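Local coordinates for RmpD (Hexulose-6-phosphate synthase) (Streptococcus mutans, PDB 3EXS), which is a TIM-barrel protein of the orotidine 5'-phosphate decarboxylase/HUMPS family that binds ribulose-5-phosphate in the model, at residues Q9-H14 with T192-R197; Q115-G120 with I139-R144. All coordinates share one frame; numbering follows the deposited sequence.

Overall arrangement
Both contacts join neighbouring strands of the same closed eight-stranded parallel barrel, and both are buried. Contact 1 closes the barrel, pairing its first strand, 7-12, with its last, 192-195. Contact 2 pairs strands 113-117 and 137-141, the two strands of one beta-alpha-beta unit, nested between the segments of contact 1. Their centres lie about 14 Å apart, and the two meet inside the barrel where Ile194 CD1 packs 4.0 Å from Ile139 CG2. Both reach ribulose-5-phosphate, but by different chemistry. Contact 1 holds the phosphate with backbone N-H groups beyond its strand end. Contact 2 brings a tyrosine hydroxyl, beside a histidine-carboxylate pair, to the other end of the ligand.

Contact 1. Residues Q9-H14 with T192-R197; sequences QVALDH and TFIAGR. With 5RP (ribulose-5-phosphate), chain E.
Gln9 pairs with Ile194 and Val10 with Ala195 as parallel strands, their axes 4.6 Å apart at closest and crossing at -34°. Gln9 brackets Ile194: its N donates to Phe193 O at 2.9 Å and its O accepts from Ala195 N at 2.8 Å. Ala11 N continues the pairing to Ala195 O at 3.0 Å.

The side chains of Gln9 and Ile194 run side by side in the same direction. With chi1 at 168°, Gln9 turns CG away from its own N, and the extended chain lays the amide along the isoleucine. NE2 of Gln9 comes 3.4 Å from Ile194 CD1. OE1 of Gln9 instead meets the methyl CG2 of Thr192. The amide's polar partner is Glu35 on the next strand, which accepts from Gln9 NE2. Further along, Ala11 CB touches Ile194 CG2 at 4.0 Å.

Past the strand, Gly196 N donates to O10 of ribulose-5-phosphate at 3.0 Å and Arg197 N to its O11 at 2.9 Å. The arginine guanidinium lays one face over O11. Gly196 is the N-cap of helix 197-200. With Gly176 N, which also bonds the ligand, this resembles the phosphate site at the C-terminal ends of the last two strands in many phosphate-binding TIM barrels.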
# COMPACT_ATOMS: atom_id res chain seq x y z
N GLN A 9 -8.66 15.41 -11.45
CA GLN A 9 -7.37 14.85 -11.06
C GLN A 9 -6.96 13.76 -12.04
O GLN A 9 -7.80 12.94 -12.42
CB GLN A 9 -7.47 14.29 -9.64
CG GLN A 9 -6.33 13.42 -9.15
CD GLN A 9 -6.49 13.12 -7.67
OE1 GLN A 9 -7.11 13.90 -6.93
NE2 GLN A 9 -5.95 11.98 -7.22
N VAL A 10 -5.70 13.76 -12.48
CA VAL A 10 -5.16 12.63 -13.26
C VAL A 10 -4.35 11.70 -12.33
O VAL A 10 -3.53 12.17 -11.51
CB VAL A 10 -4.31 13.05 -14.49
CG1 VAL A 10 -3.06 13.82 -14.09
CG2 VAL A 10 -3.93 11.84 -15.34
N ALA A 11 -4.62 10.39 -12.45
CA ALA A 11 -3.84 9.36 -11.78
C ALA A 11 -2.72 8.87 -12.71
O ALA A 11 -3.00 8.30 -13.79
CB ALA A 11 -4.72 8.20 -11.39
N LEU A 12 -1.47 9.10 -12.29
CA LEU A 12 -0.33 8.58 -13.02
C LEU A 12 -0.02 7.19 -12.46
O LEU A 12 0.61 7.05 -11.40
CB LEU A 12 0.90 9.52 -12.93
CG LEU A 12 0.68 11.02 -13.28
CD1 LEU A 12 1.87 11.89 -12.94
CD2 LEU A 12 0.28 11.20 -14.71
N ASP A 13 -0.47 6.17 -13.20
CA ASP A 13 -0.37 4.76 -12.77
C ASP A 13 0.63 3.94 -13.58
O ASP A 13 0.59 2.70 -13.56
CB ASP A 13 -1.74 4.08 -12.81
CG ASP A 13 -2.62 4.51 -11.67
OD1 ASP A 13 -2.10 5.17 -10.74
OD2 ASP A 13 -3.83 4.22 -11.69
N HIS A 14 1.52 4.66 -14.27
CA HIS A 14 2.53 4.06 -15.14
C HIS A 14 3.49 3.19 -14.35
O HIS A 14 3.64 3.35 -13.14
CB HIS A 14 3.27 5.16 -15.87
CG HIS A 14 2.38 6.09 -16.62
ND1 HIS A 14 1.67 7.09 -16.01
CD2 HIS A 14 2.08 6.16 -17.94
CE1 HIS A 14 0.95 7.74 -16.92
NE2 HIS A 14 1.18 7.19 -18.10
N THR A 192 -13.80 15.92 -6.18
CA THR A 192 -12.77 15.66 -7.19
C THR A 192 -13.14 14.42 -7.95
O THR A 192 -13.60 13.45 -7.35
CB THR A 192 -11.38 15.39 -6.54
OG1 THR A 192 -10.89 16.59 -5.92
CG2 THR A 192 -10.37 14.95 -7.56
N PHE A 193 -12.95 14.44 -9.28
CA PHE A 193 -13.06 13.24 -10.10
C PHE A 193 -11.66 12.84 -10.50
O PHE A 193 -10.89 13.65 -11.01
CB PHE A 193 -13.86 13.48 -11.37
CG PHE A 193 -15.30 13.77 -11.13
CD1 PHE A 193 -16.22 12.74 -11.08
CD2 PHE A 193 -15.74 15.08 -10.98
CE1 PHE A 193 -17.58 13.02 -10.86
CE2 PHE A 193 -17.10 15.36 -10.77
CZ PHE A 193 -18.01 14.33 -10.72
N ILE A 194 -11.33 11.58 -10.26
CA ILE A 194 -10.01 11.12 -10.57
C ILE A 194 -10.09 10.29 -11.83
O ILE A 194 -10.72 9.23 -11.84
CB ILE A 194 -9.41 10.31 -9.42
CG1 ILE A 194 -9.36 11.15 -8.15
CG2 ILE A 194 -8.03 9.82 -9.79
CD1 ILE A 194 -8.96 10.37 -6.93
N ALA A 195 -9.44 10.76 -12.88
CA ALA A 195 -9.36 9.97 -14.10
C ALA A 195 -7.93 9.50 -14.32
O ALA A 195 -6.99 10.32 -14.33
CB ALA A 195 -9.87 10.77 -15.31
N GLY A 196 -7.79 8.18 -14.46
CA GLY A 196 -6.56 7.56 -14.90
C GLY A 196 -6.59 7.29 -16.39
O GLY A 196 -6.37 8.19 -17.19
N ARG A 197 -6.91 6.05 -16.76
CA ARG A 197 -6.82 5.58 -18.15
C ARG A 197 -7.62 6.37 -19.20
O ARG A 197 -7.24 6.41 -20.37
CB ARG A 197 -7.14 4.08 -18.24
CG ARG A 197 -5.95 3.18 -17.85
CD ARG A 197 -6.40 1.72 -17.75
NE ARG A 197 -7.59 1.65 -16.91
CZ ARG A 197 -7.70 0.92 -15.80
NH1 ARG A 197 -6.71 0.15 -15.37
NH2 ARG A 197 -8.84 0.97 -15.12
C2 5RP E . -6.03 2.29 -8.16
C3 5RP E . -6.38 3.49 -9.01
C5 5RP E . -7.78 3.80 -9.46
O13 5RP E . -8.54 2.71 -9.98
C6 5RP E . -7.51 4.81 -10.56
O14 5RP E . -7.23 6.03 -9.90
C7 5RP E . -8.67 5.02 -11.48
O8 5RP E . -8.04 5.06 -12.74
P9 5RP E . -8.91 4.54 -13.97
O12 5RP E . -9.81 3.46 -13.40
O11 5RP E . -7.89 4.01 -14.97
O10 5RP E . -9.66 5.81 -14.35
O4 5RP E . -5.49 4.28 -9.33
O1 5RP E . -6.07 2.70 -6.79

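Contact 2. Residues Q115-G120 with I139-R144; sequences QVELYG and IYHQSR. With 5RP (ribulose-5-phosphate), chain E.
The ribulose-5-phosphate site at the C-terminal ends of barrel strands 113-117 and 137-141 includes this contact, within one right-handed beta-alpha-beta unit. Ile139 N donates to Val116 O at 2.8 Å, and Leu118 N to Ile139 O at 3.2 Å. Beyond these bonds water 1 bridges the parting backbones, donating to Leu118 O and accepting from His141 N.

Ile139 sends CD1 against Gln115 CB at 3.5 Å, while its CG2 packs against Glu117 OE1. The Glu117 chain bends at chi2 (-86°), bringing the carboxylate to the edge of the His141 ring. There His141 NE2 donates to Glu117 OE1, with a modelled separation of 2.4 Å that is too short to take literally. Carboxylate and ring planes lie 34° apart.

Tyr119 comes over one face of that imidazole with CE2, offset toward the rim. The two rings meet obliquely, with centroids 4.4 Å apart. Tyr119 OH accepts from ligand O1 at 2.8 Å and is also hydrogen-bonded to Asp69 of the second subunit, so the site draws on both chains. Leu118 turns the other way, its CD1 at the edge of the Tyr140 ring. At a usual length, the carboxylate bond would, with the overlying tyrosine, fix the imidazole's rotation.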
# COMPACT_ATOMS: atom_id res chain seq x y z
N GLN A 115 -5.95 11.55 2.79
CA GLN A 115 -7.14 11.04 2.14
C GLN A 115 -7.29 9.56 2.47
O GLN A 115 -6.31 8.79 2.43
CB GLN A 115 -7.03 11.21 0.62
CG GLN A 115 -6.60 12.59 0.16
CD GLN A 115 -6.62 12.71 -1.34
OE1 GLN A 115 -5.84 12.06 -2.05
NE2 GLN A 115 -7.51 13.55 -1.86
N VAL A 116 -8.53 9.16 2.75
CA VAL A 116 -8.81 7.77 3.02
C VAL A 116 -9.28 7.06 1.75
O VAL A 116 -10.30 7.40 1.18
CB VAL A 116 -9.81 7.61 4.18
CG1 VAL A 116 -9.96 6.13 4.54
CG2 VAL A 116 -9.33 8.38 5.42
N GLU A 117 -8.49 6.08 1.31
CA GLU A 117 -8.83 5.17 0.23
C GLU A 117 -9.75 4.02 0.70
O GLU A 117 -9.37 3.18 1.54
CB GLU A 117 -7.54 4.58 -0.38
CG GLU A 117 -6.76 5.51 -1.29
CD GLU A 117 -7.25 5.48 -2.73
OE1 GLU A 117 -8.35 4.93 -2.99
OE2 GLU A 117 -6.55 6.01 -3.61
N LEU A 118 -10.95 3.99 0.13
CA LEU A 118 -12.00 3.08 0.55
C LEU A 118 -11.91 1.84 -0.29
O LEU A 118 -12.20 1.85 -1.49
CB LEU A 118 -13.35 3.74 0.38
CG LEU A 118 -13.52 5.03 1.18
CD1 LEU A 118 -14.77 5.76 0.78
CD2 LEU A 118 -13.55 4.72 2.66
N TYR A 119 -11.47 0.77 0.35
CA TYR A 119 -11.46 -0.54 -0.26
C TYR A 119 -12.07 -1.55 0.71
O TYR A 119 -11.98 -1.36 1.92
CB TYR A 119 -10.02 -0.92 -0.57
CG TYR A 119 -9.49 -0.39 -1.89
CD1 TYR A 119 -9.54 -1.15 -3.05
CD2 TYR A 119 -8.90 0.88 -1.96
CE1 TYR A 119 -9.03 -0.64 -4.26
CE2 TYR A 119 -8.41 1.39 -3.16
CZ TYR A 119 -8.47 0.64 -4.30
OH TYR A 119 -7.98 1.15 -5.47
N GLY A 120 -12.70 -2.61 0.19
CA GLY A 120 -13.30 -3.65 1.05
C GLY A 120 -14.43 -3.14 1.95
O GLY A 120 -15.06 -2.12 1.66
N ILE A 139 -11.84 8.74 -0.76
CA ILE A 139 -11.78 8.48 -2.18
C ILE A 139 -12.52 7.20 -2.37
O ILE A 139 -12.11 6.15 -1.88
CB ILE A 139 -10.34 8.32 -2.65
CG1 ILE A 139 -9.63 9.66 -2.53
CG2 ILE A 139 -10.31 7.81 -4.10
CD1 ILE A 139 -8.26 9.52 -2.15
N TYR A 140 -13.63 7.32 -3.09
CA TYR A 140 -14.57 6.23 -3.35
C TYR A 140 -14.36 5.66 -4.77
O TYR A 140 -14.27 6.41 -5.76
CB TYR A 140 -16.03 6.71 -3.16
CG TYR A 140 -17.03 5.60 -3.40
CD1 TYR A 140 -17.50 4.84 -2.34
CD2 TYR A 140 -17.45 5.28 -4.68
CE1 TYR A 140 -18.38 3.81 -2.55
CE2 TYR A 140 -18.32 4.25 -4.91
CZ TYR A 140 -18.79 3.52 -3.84
OH TYR A 140 -19.67 2.49 -4.04
N HIS A 141 -14.33 4.33 -4.85
CA HIS A 141 -14.10 3.60 -6.09
C HIS A 141 -15.37 2.93 -6.63
O HIS A 141 -16.06 2.21 -5.89
CB HIS A 141 -13.01 2.55 -5.87
CG HIS A 141 -11.69 3.13 -5.47
ND1 HIS A 141 -10.58 3.09 -6.28
CD2 HIS A 141 -11.31 3.78 -4.34
CE1 HIS A 141 -9.57 3.68 -5.67
NE2 HIS A 141 -9.99 4.11 -4.49
N GLN A 142 -15.67 3.17 -7.91
CA GLN A 142 -16.75 2.48 -8.63
C GLN A 142 -16.53 0.96 -8.50
O GLN A 142 -15.39 0.49 -8.59
CB GLN A 142 -16.79 2.92 -10.12
CG GLN A 142 -17.96 3.87 -10.57
CD GLN A 142 -18.00 5.28 -9.88
OE1 GLN A 142 -17.20 5.59 -8.98
NE2 GLN A 142 -18.95 6.12 -10.32
N SER A 143 -17.63 0.23 -8.26
CA SER A 143 -17.61 -1.24 -8.05
C SER A 143 -17.54 -2.06 -9.35
O SER A 143 -18.21 -1.72 -10.33
CB SER A 143 -18.87 -1.66 -7.28
OG SER A 143 -19.07 -0.88 -6.12
N ARG A 144 -16.76 -3.16 -9.36
CA ARG A 144 -16.65 -4.05 -10.55
C ARG A 144 -17.56 -5.26 -10.41
O ARG A 144 -18.47 -5.45 -11.22
CB ARG A 144 -15.20 -4.52 -10.79
CG ARG A 144 -14.16 -3.39 -10.94
CD ARG A 144 -12.97 -3.60 -9.97
NE ARG A 144 -12.25 -2.36 -9.62
CZ ARG A 144 -10.94 -2.16 -9.79
NH1 ARG A 144 -10.16 -3.09 -10.31
NH2 ARG A 144 -10.40 -1.00 -9.43
C2 5RP E . -6.03 2.29 -8.16
C3 5RP E . -6.38 3.49 -9.01
C5 5RP E . -7.78 3.80 -9.46
O13 5RP E . -8.54 2.71 -9.98
C6 5RP E . -7.51 4.81 -10.56
O14 5RP E . -7.23 6.03 -9.90
C7 5RP E . -8.67 5.02 -11.48
O8 5RP E . -8.04 5.06 -12.74
P9 5RP E . -8.91 4.54 -13.97
O12 5RP E . -9.81 3.46 -13.40
O11 5RP E . -7.89 4.01 -14.97
O10 5RP E . -9.66 5.81 -14.35
O4 5RP E . -5.49 4.28 -9.33
O1 5RP E . -6.07 2.70 -6.79
O HOH W 1 -14.53 2.37 -2.75